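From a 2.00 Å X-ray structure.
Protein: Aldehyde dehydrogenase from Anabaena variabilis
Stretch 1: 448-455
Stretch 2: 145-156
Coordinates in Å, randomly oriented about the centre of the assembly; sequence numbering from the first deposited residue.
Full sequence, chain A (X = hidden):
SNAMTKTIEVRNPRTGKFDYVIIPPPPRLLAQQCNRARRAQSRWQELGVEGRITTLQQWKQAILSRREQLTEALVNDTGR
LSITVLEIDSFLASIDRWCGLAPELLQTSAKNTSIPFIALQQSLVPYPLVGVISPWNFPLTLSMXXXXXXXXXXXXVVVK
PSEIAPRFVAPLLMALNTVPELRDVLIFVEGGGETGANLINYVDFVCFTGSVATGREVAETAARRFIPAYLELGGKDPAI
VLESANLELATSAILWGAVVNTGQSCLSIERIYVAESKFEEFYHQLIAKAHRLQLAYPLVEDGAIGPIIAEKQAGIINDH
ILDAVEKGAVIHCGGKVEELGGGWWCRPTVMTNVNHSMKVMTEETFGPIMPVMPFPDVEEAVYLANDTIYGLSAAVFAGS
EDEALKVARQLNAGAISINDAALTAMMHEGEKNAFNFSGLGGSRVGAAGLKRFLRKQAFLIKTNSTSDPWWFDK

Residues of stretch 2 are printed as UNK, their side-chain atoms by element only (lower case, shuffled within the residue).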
ATOM      1  N   ALA A 448      -0.934  -1.655  11.810  1.00 47.38           N
ATOM      2  CA  ALA A 448      -0.738  -1.636  10.345  1.00 45.70           C
ATOM      3  C   ALA A 448       0.536  -2.343   9.892  1.00 40.99           C
ATOM      4  O   ALA A 448       0.606  -2.855   8.785  1.00 43.00           O
ATOM      5  CB  ALA A 448      -0.748  -0.203   9.836  1.00 52.62           C
ATOM      6  N   GLY A 449       1.529  -2.401  10.778  1.00 35.13           N
ATOM      7  CA  GLY A 449       2.747  -3.109  10.567  1.00 35.51           C
ATOM      8  C   GLY A 449       2.591  -4.631  10.459  1.00 36.97           C
ATOM      9  O   GLY A 449       3.477  -5.309   9.895  1.00 37.70           O
ATOM     10  N   LEU A 450       1.492  -5.177  10.999  1.00 29.92           N
ATOM     11  CA  LEU A 450       1.218  -6.572  10.808  1.00 29.23           C
ATOM     12  C   LEU A 450       0.170  -6.729   9.732  1.00 30.65           C
ATOM     13  O   LEU A 450       0.246  -7.613   8.926  1.00 25.81           O
ATOM     14  CB  LEU A 450       0.787  -7.240  12.101  1.00 31.40           C
ATOM     15  CG  LEU A 450       0.728  -8.737  11.894  1.00 31.16           C
ATOM     16  CD1 LEU A 450       1.432  -9.408  13.016  1.00 35.55           C
ATOM     17  CD2 LEU A 450      -0.720  -9.144  11.797  1.00 34.33           C
ATOM     18  N   LYS A 451      -0.807  -5.830   9.699  1.00 33.19           N
ATOM     19  CA  LYS A 451      -1.884  -5.968   8.752  1.00 34.95           C
ATOM     20  C   LYS A 451      -1.505  -5.787   7.304  1.00 31.74           C
ATOM     21  O   LYS A 451      -2.133  -6.329   6.410  1.00 30.26           O
ATOM     22  CB  LYS A 451      -3.018  -5.054   9.160  1.00 42.52           C
ATOM     23  CG  LYS A 451      -3.628  -5.514  10.483  1.00 48.17           C
ATOM     24  CD  LYS A 451      -4.831  -4.672  10.898  1.00 57.39           C
ATOM     25  CE  LYS A 451      -6.132  -5.307  10.411  1.00 63.43           C
ATOM     26  NZ  LYS A 451      -6.366  -6.599  11.118  1.00 62.86           N
ATOM     27  N   ARG A 452      -0.420  -5.100   7.031  1.00 28.90           N
ATOM     28  CA  ARG A 452       0.043  -5.072   5.673  1.00 28.16           C
ATOM     29  C   ARG A 452       0.286  -6.451   5.040  1.00 26.45           C
ATOM     30  O   ARG A 452       0.291  -6.566   3.797  1.00 24.64           O
ATOM     31  CB  ARG A 452       1.220  -4.119   5.540  1.00 32.47           C
ATOM     32  CG  ARG A 452       2.489  -4.608   6.081  1.00 31.87           C
ATOM     33  CD  ARG A 452       3.502  -3.443   6.286  1.00 31.63           C
ATOM     34  NE  ARG A 452       4.312  -3.905   7.399  1.00 29.59           N
ATOM     35  CZ  ARG A 452       5.643  -3.991   7.465  1.00 33.47           C
ATOM     36  NH1 ARG A 452       6.424  -3.607   6.477  1.00 31.24           N
ATOM     37  NH2 ARG A 452       6.194  -4.436   8.586  1.00 34.05           N
ATOM     38  N   PHE A 453       0.520  -7.479   5.862  1.00 23.95           N
ATOM     39  CA  PHE A 453       0.846  -8.825   5.359  1.00 23.39           C
ATOM     40  C   PHE A 453      -0.380  -9.734   5.154  1.00 23.99           C
ATOM     41  O   PHE A 453      -0.216 -10.909   4.880  1.00 25.70           O
ATOM     42  CB  PHE A 453       1.827  -9.520   6.320  1.00 23.30           C
ATOM     43  CG  PHE A 453       3.158  -8.830   6.399  1.00 22.16           C
ATOM     44  CD1 PHE A 453       3.884  -8.606   5.262  1.00 21.66           C
ATOM     45  CD2 PHE A 453       3.590  -8.290   7.575  1.00 21.97           C
ATOM     46  CE1 PHE A 453       5.122  -7.941   5.304  1.00 22.59           C
ATOM     47  CE2 PHE A 453       4.770  -7.572   7.630  1.00 20.84           C
ATOM     48  CZ  PHE A 453       5.544  -7.415   6.508  1.00 22.52           C
ATOM     49  N   LEU A 454      -1.567  -9.168   5.313  1.00 25.38           N
ATOM     50  CA  LEU A 454      -2.858  -9.877   5.280  1.00 27.44           C
ATOM     51  C   LEU A 454      -3.764  -9.251   4.271  1.00 29.74           C
ATOM     52  O   LEU A 454      -3.747  -8.007   4.105  1.00 29.36           O
ATOM     53  CB  LEU A 454      -3.536  -9.768   6.655  1.00 30.45           C
ATOM     54  CG  LEU A 454      -2.733 -10.499   7.763  1.00 30.97           C
ATOM     55  CD1 LEU A 454      -3.163  -9.917   9.085  1.00 35.96           C
ATOM     56  CD2 LEU A 454      -3.013 -11.994   7.733  1.00 32.19           C
ATOM     57  N   ARG A 455      -4.489 -10.078   3.530  1.00 28.20           N
ATOM     58  CA  ARG A 455      -5.543  -9.558   2.696  1.00 29.52           C
ATOM     59  C   ARG A 455      -6.838  -9.751   3.480  1.00 28.29           C
ATOM     60  O   ARG A 455      -7.081 -10.805   4.043  1.00 28.44           O
ATOM     61  CB  ARG A 455      -5.643 -10.315   1.393  1.00 30.63           C
ATOM     62  CG  ARG A 455      -4.529 -10.025   0.431  1.00 35.83           C
ATOM     63  CD  ARG A 455      -4.946 -10.619  -0.906  1.00 42.64           C
ATOM     64  NE  ARG A 455      -4.009 -10.370  -2.016  1.00 45.95           N
ATOM     65  CZ  ARG A 455      -2.992 -11.158  -2.346  1.00 46.82           C
ATOM     66  NH1 ARG A 455      -2.248 -10.834  -3.406  1.00 50.42           N
ATOM     67  NH2 ARG A 455      -2.705 -12.241  -1.626  1.00 47.94           N
ATOM     68  N   UNK A 145      12.776  -6.931  11.522  1.00 24.96           N
ATOM     69  CA  UNK A 145      11.722  -5.982  11.795  1.00 24.76           C
ATOM     70  C   UNK A 145      10.449  -6.255  11.018  1.00 25.55           C
ATOM     71  O   UNK A 145       9.382  -6.100  11.565  1.00 24.36           O
ATOM     72  c   UNK A 145      12.219  -4.506  11.595  1.00 28.03           C
ATOM     73  c   UNK A 145      11.262  -3.522  12.260  1.00 32.95           C
ATOM     74  c   UNK A 145      11.787  -2.097  12.321  1.00 36.21           C
ATOM     75  c   UNK A 145      12.439  -4.135  10.133  1.00 28.76           C
ATOM     76  N   UNK A 146      10.542  -6.653   9.738  1.00 23.82           N
ATOM     77  CA  UNK A 146       9.373  -7.028   8.967  1.00 23.89           C
ATOM     78  C   UNK A 146       9.098  -8.544   9.105  1.00 22.49           C
ATOM     79  O   UNK A 146       7.982  -8.994   9.145  1.00 21.67           O
ATOM     80  c   UNK A 146       9.570  -6.649   7.485  1.00 26.92           C
ATOM     81  o   UNK A 146      10.676  -4.703   6.605  1.00 38.30           O
ATOM     82  c   UNK A 146       9.713  -5.105   7.259  1.00 30.34           C
ATOM     83  o   UNK A 146       8.869  -4.329   7.737  1.00 33.58           O
ATOM     84  N   UNK A 147      10.150  -9.330   9.210  1.00 20.83           N
ATOM     85  CA  UNK A 147      10.035 -10.794   9.196  1.00 20.16           C
ATOM     86  C   UNK A 147       9.120 -11.302  10.294  1.00 20.43           C
ATOM     87  O   UNK A 147       8.268 -12.190  10.080  1.00 21.49           O
ATOM     88  o   UNK A 147      12.265 -10.983   8.206  1.00 19.69           O
ATOM     89  c   UNK A 147      11.432 -12.949   9.338  1.00 20.95           C
ATOM     90  c   UNK A 147      11.447 -11.418   9.303  1.00 20.42           C
ATOM     91  N   UNK A 148       9.305 -10.771  11.503  1.00 22.09           N
ATOM     92  CA  UNK A 148       8.583 -11.298  12.668  1.00 22.51           C
ATOM     93  C   UNK A 148       7.070 -11.086  12.536  1.00 20.98           C
ATOM     94  O   UNK A 148       6.346 -12.019  12.700  1.00 22.06           O
ATOM     95  c   UNK A 148       9.111 -10.726  14.000  1.00 22.05           C
ATOM     96  c   UNK A 148       8.148 -11.074  15.144  1.00 24.11           C
ATOM     97  c   UNK A 148      10.728 -12.679  14.426  1.00 26.34           C
ATOM     98  c   UNK A 148      10.550 -11.184  14.259  1.00 23.33           C
ATOM     99  N   UNK A 149       6.591  -9.854  12.266  1.00 20.52           N
ATOM    100  CA  UNK A 149       5.132  -9.755  12.110  1.00 20.43           C
ATOM    101  C   UNK A 149       4.610 -10.527  10.909  1.00 20.87           C
ATOM    102  O   UNK A 149       3.539 -11.128  10.972  1.00 23.70           O
ATOM    103  c   UNK A 149       6.228  -7.585  11.714  1.00 19.66           C
ATOM    104  c   UNK A 149       4.883  -8.230  11.972  1.00 20.71           C
ATOM    105  c   UNK A 149       7.242  -8.539  12.293  1.00 19.92           C
ATOM    106  N   UNK A 150       5.365 -10.582   9.823  1.00 19.96           N
ATOM    107  CA  UNK A 150       4.913 -11.379   8.698  1.00 20.15           C
ATOM    108  C   UNK A 150       4.753 -12.862   9.079  1.00 21.19           C
ATOM    109  O   UNK A 150       3.772 -13.495   8.685  1.00 19.79           O
ATOM    110  c   UNK A 150       5.871 -11.241   7.550  1.00 19.40           C
ATOM    111  N   UNK A 151       5.704 -13.418   9.858  1.00 21.36           N
ATOM    112  CA  UNK A 151       5.576 -14.791  10.270  1.00 22.35           C
ATOM    113  C   UNK A 151       4.335 -15.000  11.126  1.00 22.98           C
ATOM    114  O   UNK A 151       3.643 -15.980  10.941  1.00 24.21           O
ATOM    115  c   UNK A 151       7.916 -16.756   9.339  1.00 23.22           C
ATOM    116  c   UNK A 151       8.032 -15.505  10.169  1.00 22.24           C
ATOM    117  c   UNK A 151       6.799 -15.290  11.061  1.00 22.55           C
ATOM    118  c   UNK A 151       9.269 -15.628  11.041  1.00 23.63           C
ATOM    119  N   UNK A 152       4.070 -14.096  12.049  1.00 23.61           N
ATOM    120  CA  UNK A 152       2.931 -14.243  12.930  1.00 24.65           C
ATOM    121  C   UNK A 152       1.614 -14.120  12.191  1.00 24.70           C
ATOM    122  O   UNK A 152       0.595 -14.684  12.609  1.00 25.49           O
ATOM    123  c   UNK A 152       3.032 -13.243  14.084  1.00 25.91           C
ATOM    124  c   UNK A 152       3.666 -14.861  15.933  1.00 29.49           C
ATOM    125  c   UNK A 152       4.114 -13.669  15.101  1.00 27.52           C
ATOM    126  c   UNK A 152       4.550 -12.549  16.040  1.00 28.62           C
ATOM    127  N   UNK A 153       1.630 -13.375  11.103  1.00 24.20           N
ATOM    128  CA  UNK A 153       0.475 -13.233  10.239  1.00 25.20           C
ATOM    129  C   UNK A 153       0.135 -14.546   9.552  1.00 26.54           C
ATOM    130  O   UNK A 153      -0.983 -14.704   9.059  1.00 27.45           O
ATOM    131  c   UNK A 153       0.705 -12.174   9.168  1.00 24.31           C
ATOM    132  N   UNK A 154       1.081 -15.475   9.521  1.00 24.55           N
ATOM    133  CA  UNK A 154       0.896 -16.707   8.802  1.00 25.86           C
ATOM    134  C   UNK A 154       1.614 -16.801   7.460  1.00 24.89           C
ATOM    135  O   UNK A 154       1.407 -17.742   6.753  1.00 25.35           O
ATOM    136  N   UNK A 155       2.512 -15.873   7.175  1.00 24.52           N
ATOM    137  CA  UNK A 155       3.331 -15.903   5.976  1.00 23.49           C
ATOM    138  C   UNK A 155       4.564 -16.761   6.182  1.00 23.99           C
ATOM    139  O   UNK A 155       5.098 -16.818   7.257  1.00 25.08           O
ATOM    140  c   UNK A 155       3.857 -14.498   5.683  1.00 23.67           C
ATOM    141  s   UNK A 155       2.628 -13.146   5.593  1.00 23.96           S
ATOM    142  N   UNK A 156       5.061 -17.360   5.110  1.00 24.38           N
ATOM    143  CA  UNK A 156       6.459 -17.750   5.038  1.00 23.57           C
ATOM    144  C   UNK A 156       7.301 -16.568   4.548  1.00 23.89           C
ATOM    145  O   UNK A 156       6.800 -15.638   3.854  1.00 22.70           O
ATOM    146  c   UNK A 156       6.632 -18.946   4.116  1.00 25.10           C
TER

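Position 145 carries four carbons, forked at the first, with one arm two carbons long. None comes near stretch 1. This is Ile-145.

Position 146 has two carbons, the second bearing two oxygens. One oxygen lies 2.8 Å from Arg-452 NH2 and accepts hydrogen bonds from both NH1 and NH2. A short carboxylate fits: Asp-146.

Position 147 has one carbon carrying an oxygen and a carbon. It points away from stretch 1. This is Thr-147.

Position 148 has four carbons, forked at the first, with one arm of two carbons. It also points away. This is Ile-148.

Position 149 has three carbons that close a ring onto the backbone N. Its CB lies 3.8 Å from Leu-450 CD1. The ring identifies Pro-149.

Position 150 has a single carbon. This CB sits 3.7 Å from the centroid of the Phe-453 ring, almost on the ring normal. It is Ala-150, and the contact is a CH-pi interaction.

Position 151 has four carbons, forked at the second, and points away from stretch 1. This is Leu-151.

Position 152 has the same count and fork. Its CB is 4.3 Å from Leu-450 CD1. This is Leu-152.

Position 153 has one carbon. Its CB lies 4.0 Å from Leu-454 CD2, 4.1 Å from Phe-453 CB and 4.3 Å from Leu-450 CD2. This is Ala-153.

Position 154 has no side-chain atoms. Its phi is positive, and a CB would be jammed against the carbonyl O of Ala-153. This is Gly-154, in a Schellman motif that ends the helix.

Position 155 has one carbon and then a sulfur. The sulfur is 3.8 Å from Phe-453 CB. This is Cys-155.

Position 156 has one carbon, out of reach of stretch 1. This is Ala-156.

The contact is mostly apolar, with one charged pair. Phe-453 points toward the helix and lays one ring face over Ala-150, where the small side chain allows close approach. Cys-155 SG approaches the same ring obliquely, 5.4 Å from its centroid. Leu-450, Phe-453 and Leu-454 all pack against Ala-153. The Arg-452 guanidinium meets Asp-146 OD1 near its plane in a salt bridge. Its NE and NH2 also donate to Gly-449 O, at 3.0 and 3.1 Å, which ties the arginine back to the backbone of its own stretch while it reaches across. Thr-147, Ile-148 and Leu-151 point away, so the helix meets stretch 1 along one side. The two stretches bury 426 Å² between them.

Stretch 2 (145-156) IDTIPALLAGCA
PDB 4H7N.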